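Local structure of ornithine cyclodeaminase (Methanocaldococcus jannaschii, 3MGJ) at residues F22-D27 against L65-D70; F37-G40 against P46-A49. The protein probably converts L-ornithine to L-proline and ammonia with NAD(+) as cofactor, this chain being its N-terminal Saccharop_dh_N domain. All coordinates share one frame; numbering follows the deposited sequence.

Interaction 1: residues F22-D27 against L65-D70; sequences FDKILD and LNELRD
I25 and L68 meet in the groove between two helices that run nearly antiparallel, their short axes 10.2 Å apart and their directions 155° from each other. The two side chains cross at about a right angle. L68 presents both of its methyl groups to I25: CD2 of L68 lies 4.1 Å from CG1 of I25 and equally near CD1 of I25, while CD1 of L68 sits 4.2 Å from CG1 of I25. In I25 the CG1 branch stands anti to the carbonyl carbon (chi1 -46°) and carries the longer arm toward the leucine. The CD1 methyl of L68 also reaches CB of K24 at 4.2 Å, which places the foot of the lysine against the apolar pair. An alanine in place of L68 would remove both methyls and would probably open a gap beside I25 and the base of K24. Beyond this base the lysine chain bends away from a straight path and crosses the side chain of E67 obliquely. The charged ends form a long salt bridge, with NZ of K24 3.6 Å from OE1 of E67, so the attraction is probably modest. The contact is therefore layered: buried aliphatic groups in one layer, partly exposed charges in the other. I25 also touches Y32 and V53 of the sheet, while L68 touches E80, so the apolar layer is the one turned to the strands. Two antiparallel helices resting together on one face of a four-stranded antiparallel sheet are characteristic of the ferredoxin-like beta-alpha-beta-beta-alpha-beta fold.

Interaction 2: residues F37-G40 against P46-A49; sequences FEIG and PSYA
Y48 and E38 meet because the tyrosine sets CG between its own backbone N and carbonyl carbon (chi1 74°), which leans the ring toward the neighbouring strand, while E38 bends at chi2 (87°) and follows the ring outward. They are cross-strand neighbours in the beta hairpin formed by strands 31-38 and 47-55, where E38 and Y48 are an antiparallel hydrogen-bonded pair. E38 N donates to Y48 O and Y48 N donates to E38 O, each at 2.9 Å, and the first of these bonds is nearly straight. On the same side of the sheet the two side chains lie side by side and point the same way. CB of E38 sits over one face of the tyrosine ring in a CH-pi contact, 3.6 Å from the Y48 ring centroid. Farther out the carboxylate runs almost parallel to the ring, the planes only 2° apart, and CD of E38 comes within 3.7 Å of OH of Y48. The next pair, F37 with A49, is non-hydrogen-bonded and turns its side chains to the opposite face. Here the CA of F37 makes a CA-H...O contact with Y48 O at 3.4 Å, and that oxygen, already bound to E38 N, also lies over one face of the F37 ring. The ring of F37 stacks on F37 of the second subunit and touches I12 and I13 of its own chain, so this end of the hairpin belongs to the dimer contact. On its other edge strand 47-55 continues the sheet through backbone hydrogen bonds of S47 with G10 and A49 with L8, both on strand 2-10. The methyl CB of A49 approaches the phenylalanine ring obliquely, 3.9 Å from CD2 of F37.

How the interactions relate
From the N terminus the chain passes through strand 2-10 into helix 17-27, which supplies the first side of interaction 1, and then into strand 31-38, whose end enters interaction 2. Only eight residues separate it from strand 47-55, so interaction 2 closes a short hairpin loop. Helix 58-74 follows and completes interaction 1 across a much longer loop, within which interaction 2 is wholly nested. Strand 78-83 is the last strand of the sheet. Interaction 1 joins the two helices; interaction 2 joins two strands near one end of the sheet. The centres lie about 20 Å apart on opposite sides of the chain's centre, and nearest atoms stay about 7 Å apart.

Interaction 1: residues F22-D27 against L65-D70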
ATOM      1  N   PHE A  22      -4.469  -7.132  -8.867  1.00 30.01           N
ATOM      2  CA  PHE A  22      -5.567  -7.834  -8.223  1.00 29.90           C
ATOM      3  C   PHE A  22      -6.610  -8.306  -9.220  1.00 34.35           C
ATOM      4  O   PHE A  22      -7.088  -9.441  -9.178  1.00 33.34           O
ATOM      5  CB  PHE A  22      -6.250  -6.899  -7.228  1.00 34.91           C
ATOM      6  CG  PHE A  22      -5.355  -6.442  -6.123  1.00 35.73           C
ATOM      7  CD1 PHE A  22      -4.170  -7.107  -5.855  1.00 34.53           C
ATOM      8  CD2 PHE A  22      -5.697  -5.358  -5.342  1.00 35.78           C
ATOM      9  CE1 PHE A  22      -3.347  -6.695  -4.833  1.00 33.02           C
ATOM     10  CE2 PHE A  22      -4.878  -4.943  -4.319  1.00 35.20           C
ATOM     11  CZ  PHE A  22      -3.700  -5.611  -4.063  1.00 34.00           C
ATOM     12  N   ASP A  23      -6.979  -7.404 -10.112  1.00 37.59           N
ATOM     13  CA  ASP A  23      -7.989  -7.701 -11.105  1.00 37.94           C
ATOM     14  C   ASP A  23      -7.576  -8.848 -11.987  1.00 35.64           C
ATOM     15  O   ASP A  23      -8.384  -9.711 -12.303  1.00 37.79           O
ATOM     16  CB  ASP A  23      -8.276  -6.464 -11.949  1.00 43.24           C
ATOM     17  CG  ASP A  23      -9.389  -5.613 -11.366  1.00 47.71           C
ATOM     18  OD1 ASP A  23     -10.162  -6.143 -10.531  1.00 46.26           O
ATOM     19  OD2 ASP A  23      -9.497  -4.428 -11.758  1.00 49.81           O
ATOM     20  N   LYS A  24      -6.310  -8.853 -12.379  1.00 33.15           N
ATOM     21  CA  LYS A  24      -5.818  -9.862 -13.288  1.00 34.17           C
ATOM     22  C   LYS A  24      -5.816 -11.229 -12.628  1.00 35.28           C
ATOM     23  O   LYS A  24      -6.390 -12.171 -13.160  1.00 39.43           O
ATOM     24  CB  LYS A  24      -4.438  -9.492 -13.811  1.00 34.19           C
ATOM     25  CG  LYS A  24      -4.089 -10.186 -15.115  1.00 40.24           C
ATOM     26  CD  LYS A  24      -4.922  -9.704 -16.304  1.00 40.77           C
ATOM     27  CE  LYS A  24      -5.177 -10.822 -17.293  1.00 46.72           C
ATOM     28  NZ  LYS A  24      -5.237 -10.340 -18.705  1.00 55.88           N
ATOM     29  N   ILE A  25      -5.189 -11.329 -11.463  1.00 33.68           N
ATOM     30  CA  ILE A  25      -5.299 -12.522 -10.635  1.00 35.60           C
ATOM     31  C   ILE A  25      -6.755 -13.030 -10.508  1.00 36.50           C
ATOM     32  O   ILE A  25      -7.044 -14.177 -10.865  1.00 36.20           O
ATOM     33  CB  ILE A  25      -4.680 -12.295  -9.242  1.00 32.92           C
ATOM     34  CG1 ILE A  25      -3.319 -11.606  -9.375  1.00 31.80           C
ATOM     35  CG2 ILE A  25      -4.550 -13.605  -8.494  1.00 32.30           C
ATOM     36  CD1 ILE A  25      -2.641 -11.311  -8.050  1.00 28.46           C
ATOM     37  N   LEU A  26      -7.670 -12.186 -10.028  1.00 34.49           N
ATOM     38  CA  LEU A  26      -9.080 -12.595  -9.910  1.00 34.73           C
ATOM     39  C   LEU A  26      -9.692 -13.040 -11.241  1.00 40.93           C
ATOM     40  O   LEU A  26     -10.194 -14.163 -11.334  1.00 45.20           O
ATOM     41  CB  LEU A  26      -9.945 -11.527  -9.232  1.00 33.92           C
ATOM     42  CG  LEU A  26      -9.565 -11.180  -7.781  1.00 32.81           C
ATOM     43  CD1 LEU A  26     -10.202  -9.884  -7.321  1.00 36.57           C
ATOM     44  CD2 LEU A  26      -9.908 -12.285  -6.825  1.00 33.11           C
ATOM     45  N   ASP A  27      -9.641 -12.193 -12.271  1.00 39.28           N
ATOM     46  CA  ASP A  27     -10.024 -12.631 -13.623  1.00 41.26           C
ATOM     47  C   ASP A  27      -9.554 -14.063 -13.967  1.00 42.12           C
ATOM     48  O   ASP A  27     -10.308 -14.850 -14.528  1.00 42.78           O
ATOM     49  CB  ASP A  27      -9.477 -11.684 -14.696  1.00 41.60           C
ATOM     50  CG  ASP A  27     -10.233 -10.364 -14.782  1.00 47.07           C
ATOM     51  OD1 ASP A  27     -11.294 -10.199 -14.112  1.00 46.94           O
ATOM     52  OD2 ASP A  27      -9.738  -9.489 -15.539  1.00 44.89           O
ATOM     53  N   LEU A  65       1.446 -15.584 -12.789  1.00 35.70           N
ATOM     54  CA  LEU A  65       2.711 -14.904 -12.578  1.00 39.66           C
ATOM     55  C   LEU A  65       3.331 -14.332 -13.849  1.00 39.33           C
ATOM     56  O   LEU A  65       3.904 -13.255 -13.808  1.00 41.60           O
ATOM     57  CB  LEU A  65       3.699 -15.813 -11.854  1.00 38.82           C
ATOM     58  CG  LEU A  65       3.280 -16.196 -10.440  1.00 34.37           C
ATOM     59  CD1 LEU A  65       4.508 -16.605  -9.716  1.00 46.40           C
ATOM     60  CD2 LEU A  65       2.648 -15.038  -9.725  1.00 33.45           C
ATOM     61  N   ASN A  66       3.218 -15.039 -14.969  1.00 39.15           N
ATOM     62  CA  ASN A  66       3.763 -14.536 -16.228  1.00 44.27           C
ATOM     63  C   ASN A  66       3.028 -13.318 -16.796  1.00 46.87           C
ATOM     64  O   ASN A  66       3.653 -12.378 -17.281  1.00 48.79           O
ATOM     65  CB  ASN A  66       3.889 -15.654 -17.259  1.00 45.90           C
ATOM     66  CG  ASN A  66       5.003 -16.651 -16.902  1.00 60.56           C
ATOM     67  OD1 ASN A  66       5.090 -17.744 -17.469  1.00 60.95           O
ATOM     68  ND2 ASN A  66       5.853 -16.273 -15.944  1.00 62.40           N
ATOM     69  N   GLU A  67       1.705 -13.331 -16.720  1.00 41.05           N
ATOM     70  CA  GLU A  67       0.913 -12.140 -16.969  1.00 43.35           C
ATOM     71  C   GLU A  67       1.311 -10.958 -16.076  1.00 45.67           C
ATOM     72  O   GLU A  67       1.388  -9.811 -16.538  1.00 46.93           O
ATOM     73  CB  GLU A  67      -0.544 -12.458 -16.708  1.00 43.94           C
ATOM     74  CG  GLU A  67      -1.176 -13.271 -17.796  1.00 48.20           C
ATOM     75  CD  GLU A  67      -1.474 -12.424 -18.996  1.00 53.16           C
ATOM     76  OE1 GLU A  67      -1.693 -11.206 -18.811  1.00 57.05           O
ATOM     77  OE2 GLU A  67      -1.478 -12.968 -20.116  1.00 56.31           O
ATOM     78  N   LEU A  68       1.536 -11.241 -14.796  1.00 41.97           N
ATOM     79  CA  LEU A  68       1.923 -10.216 -13.837  1.00 38.83           C
ATOM     80  C   LEU A  68       3.325  -9.734 -14.142  1.00 42.99           C
ATOM     81  O   LEU A  68       3.670  -8.580 -13.884  1.00 43.07           O
ATOM     82  CB  LEU A  68       1.868 -10.767 -12.414  1.00 35.79           C
ATOM     83  CG  LEU A  68       0.624 -10.613 -11.547  1.00 29.88           C
ATOM     84  CD1 LEU A  68      -0.644 -10.433 -12.358  1.00 32.53           C
ATOM     85  CD2 LEU A  68       0.539 -11.816 -10.666  1.00 28.71           C
ATOM     86  N   ARG A  69       4.142 -10.632 -14.683  1.00 44.28           N
ATOM     87  CA  ARG A  69       5.501 -10.285 -15.048  1.00 47.80           C
ATOM     88  C   ARG A  69       5.520  -9.332 -16.252  1.00 51.87           C
ATOM     89  O   ARG A  69       6.384  -8.458 -16.348  1.00 50.48           O
ATOM     90  CB  ARG A  69       6.310 -11.547 -15.323  1.00 50.99           C
ATOM     91  CG  ARG A  69       7.746 -11.303 -15.743  1.00 52.81           C
ATOM     92  CD  ARG A  69       8.249 -12.481 -16.569  1.00 57.47           C
ATOM     93  NE  ARG A  69       7.375 -12.732 -17.712  1.00 60.31           N
ATOM     94  CZ  ARG A  69       7.369 -13.844 -18.442  1.00 63.75           C
ATOM     95  NH1 ARG A  69       8.205 -14.843 -18.165  1.00 62.69           N
ATOM     96  NH2 ARG A  69       6.517 -13.954 -19.456  1.00 65.98           N
ATOM     97  N   ASP A  70       4.547  -9.488 -17.150  1.00 52.69           N
ATOM     98  CA  ASP A  70       4.461  -8.652 -18.350  1.00 52.56           C
ATOM     99  C   ASP A  70       3.883  -7.288 -18.053  1.00 51.33           C
ATOM    100  O   ASP A  70       4.213  -6.304 -18.713  1.00 56.51           O
ATOM    101  CB  ASP A  70       3.627  -9.329 -19.428  1.00 55.07           C
ATOM    102  CG  ASP A  70       4.344 -10.502 -20.069  1.00 62.87           C
ATOM    103  OD1 ASP A  70       5.579 -10.611 -19.858  1.00 62.45           O
ATOM    104  OD2 ASP A  70       3.674 -11.308 -20.778  1.00 65.42           O
TER

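Interaction 2: residues F37-G40 against P46-A49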
ATOM      1  N   PHE A  37       3.774  -4.354   3.173  1.00 35.96           N
ATOM      2  CA  PHE A  37       3.782  -3.119   2.426  1.00 34.63           C
ATOM      3  C   PHE A  37       4.711  -2.131   3.106  1.00 36.31           C
ATOM      4  O   PHE A  37       4.483  -1.759   4.244  1.00 39.56           O
ATOM      5  CB  PHE A  37       2.381  -2.540   2.331  1.00 36.41           C
ATOM      6  CG  PHE A  37       2.237  -1.545   1.247  1.00 37.50           C
ATOM      7  CD1 PHE A  37       2.796  -0.288   1.365  1.00 42.16           C
ATOM      8  CD2 PHE A  37       1.580  -1.868   0.089  1.00 40.58           C
ATOM      9  CE1 PHE A  37       2.693   0.649   0.348  1.00 43.59           C
ATOM     10  CE2 PHE A  37       1.464  -0.935  -0.932  1.00 49.90           C
ATOM     11  CZ  PHE A  37       2.024   0.333  -0.795  1.00 48.33           C
ATOM     12  N   GLU A  38       5.752  -1.701   2.404  1.00 36.82           N
ATOM     13  CA  GLU A  38       6.739  -0.800   2.982  1.00 39.61           C
ATOM     14  C   GLU A  38       6.864   0.491   2.173  1.00 38.10           C
ATOM     15  O   GLU A  38       7.139   0.440   0.984  1.00 41.57           O
ATOM     16  CB  GLU A  38       8.087  -1.517   3.045  1.00 43.00           C
ATOM     17  CG  GLU A  38       8.867  -1.295   4.330  1.00 49.11           C
ATOM     18  CD  GLU A  38       8.501  -2.285   5.448  1.00 55.07           C
ATOM     19  OE1 GLU A  38       7.501  -3.027   5.281  1.00 52.56           O
ATOM     20  OE2 GLU A  38       9.217  -2.318   6.493  1.00 56.01           O
ATOM     21  N   ILE A  39       6.670   1.640   2.812  1.00 37.18           N
ATOM     22  CA  ILE A  39       6.843   2.948   2.169  1.00 37.80           C
ATOM     23  C   ILE A  39       8.263   3.489   2.343  1.00 41.52           C
ATOM     24  O   ILE A  39       8.888   3.294   3.396  1.00 41.76           O
ATOM     25  CB  ILE A  39       5.842   4.003   2.738  1.00 41.86           C
ATOM     26  CG1 ILE A  39       4.488   3.891   2.058  1.00 43.47           C
ATOM     27  CG2 ILE A  39       6.337   5.401   2.542  1.00 41.78           C
ATOM     28  CD1 ILE A  39       3.741   2.665   2.477  1.00 44.70           C
ATOM     29  N   GLY A  40       8.758   4.174   1.308  1.00 42.20           N
ATOM     30  CA  GLY A  40      10.071   4.805   1.323  1.00 38.77           C
ATOM     31  C   GLY A  40      10.117   6.070   2.156  1.00 44.62           C
ATOM     32  O   GLY A  40       9.076   6.672   2.450  1.00 45.66           O
ATOM     33  N   PRO A  46      11.376   4.454  -3.435  1.00 44.33           N
ATOM     34  CA  PRO A  46      10.453   3.402  -3.856  1.00 42.67           C
ATOM     35  C   PRO A  46       9.773   2.728  -2.685  1.00 36.40           C
ATOM     36  O   PRO A  46      10.385   2.517  -1.650  1.00 36.06           O
ATOM     37  CB  PRO A  46      11.385   2.385  -4.554  1.00 43.50           C
ATOM     38  CG  PRO A  46      12.730   3.083  -4.671  1.00 38.76           C
ATOM     39  CD  PRO A  46      12.773   4.004  -3.514  1.00 43.53           C
ATOM     40  N   SER A  47       8.514   2.375  -2.856  1.00 36.53           N
ATOM     41  CA  SER A  47       7.854   1.523  -1.874  1.00 37.57           C
ATOM     42  C   SER A  47       7.896   0.095  -2.383  1.00 35.94           C
ATOM     43  O   SER A  47       8.302  -0.158  -3.507  1.00 37.20           O
ATOM     44  CB  SER A  47       6.403   1.956  -1.670  1.00 35.73           C
ATOM     45  OG  SER A  47       6.304   3.368  -1.571  1.00 38.98           O
ATOM     46  N   TYR A  48       7.492  -0.852  -1.560  1.00 35.32           N
ATOM     47  CA  TYR A  48       7.360  -2.200  -2.073  1.00 35.43           C
ATOM     48  C   TYR A  48       6.179  -2.922  -1.455  1.00 33.19           C
ATOM     49  O   TYR A  48       5.773  -2.630  -0.343  1.00 36.18           O
ATOM     50  CB  TYR A  48       8.674  -2.998  -1.952  1.00 36.83           C
ATOM     51  CG  TYR A  48       9.052  -3.448  -0.565  1.00 42.02           C
ATOM     52  CD1 TYR A  48       8.355  -4.473   0.072  1.00 42.64           C
ATOM     53  CD2 TYR A  48      10.133  -2.884   0.100  1.00 48.95           C
ATOM     54  CE1 TYR A  48       8.705  -4.905   1.344  1.00 44.93           C
ATOM     55  CE2 TYR A  48      10.498  -3.317   1.386  1.00 51.16           C
ATOM     56  CZ  TYR A  48       9.773  -4.322   1.995  1.00 52.59           C
ATOM     57  OH  TYR A  48      10.113  -4.755   3.254  1.00 60.59           O
ATOM     58  N   ALA A  49       5.603  -3.836  -2.212  1.00 31.87           N
ATOM     59  CA  ALA A  49       4.527  -4.658  -1.714  1.00 29.99           C
ATOM     60  C   ALA A  49       4.859  -6.122  -1.968  1.00 28.54           C
ATOM     61  O   ALA A  49       5.324  -6.477  -3.040  1.00 29.96           O
ATOM     62  CB  ALA A  49       3.251  -4.278  -2.411  1.00 29.86           C
TER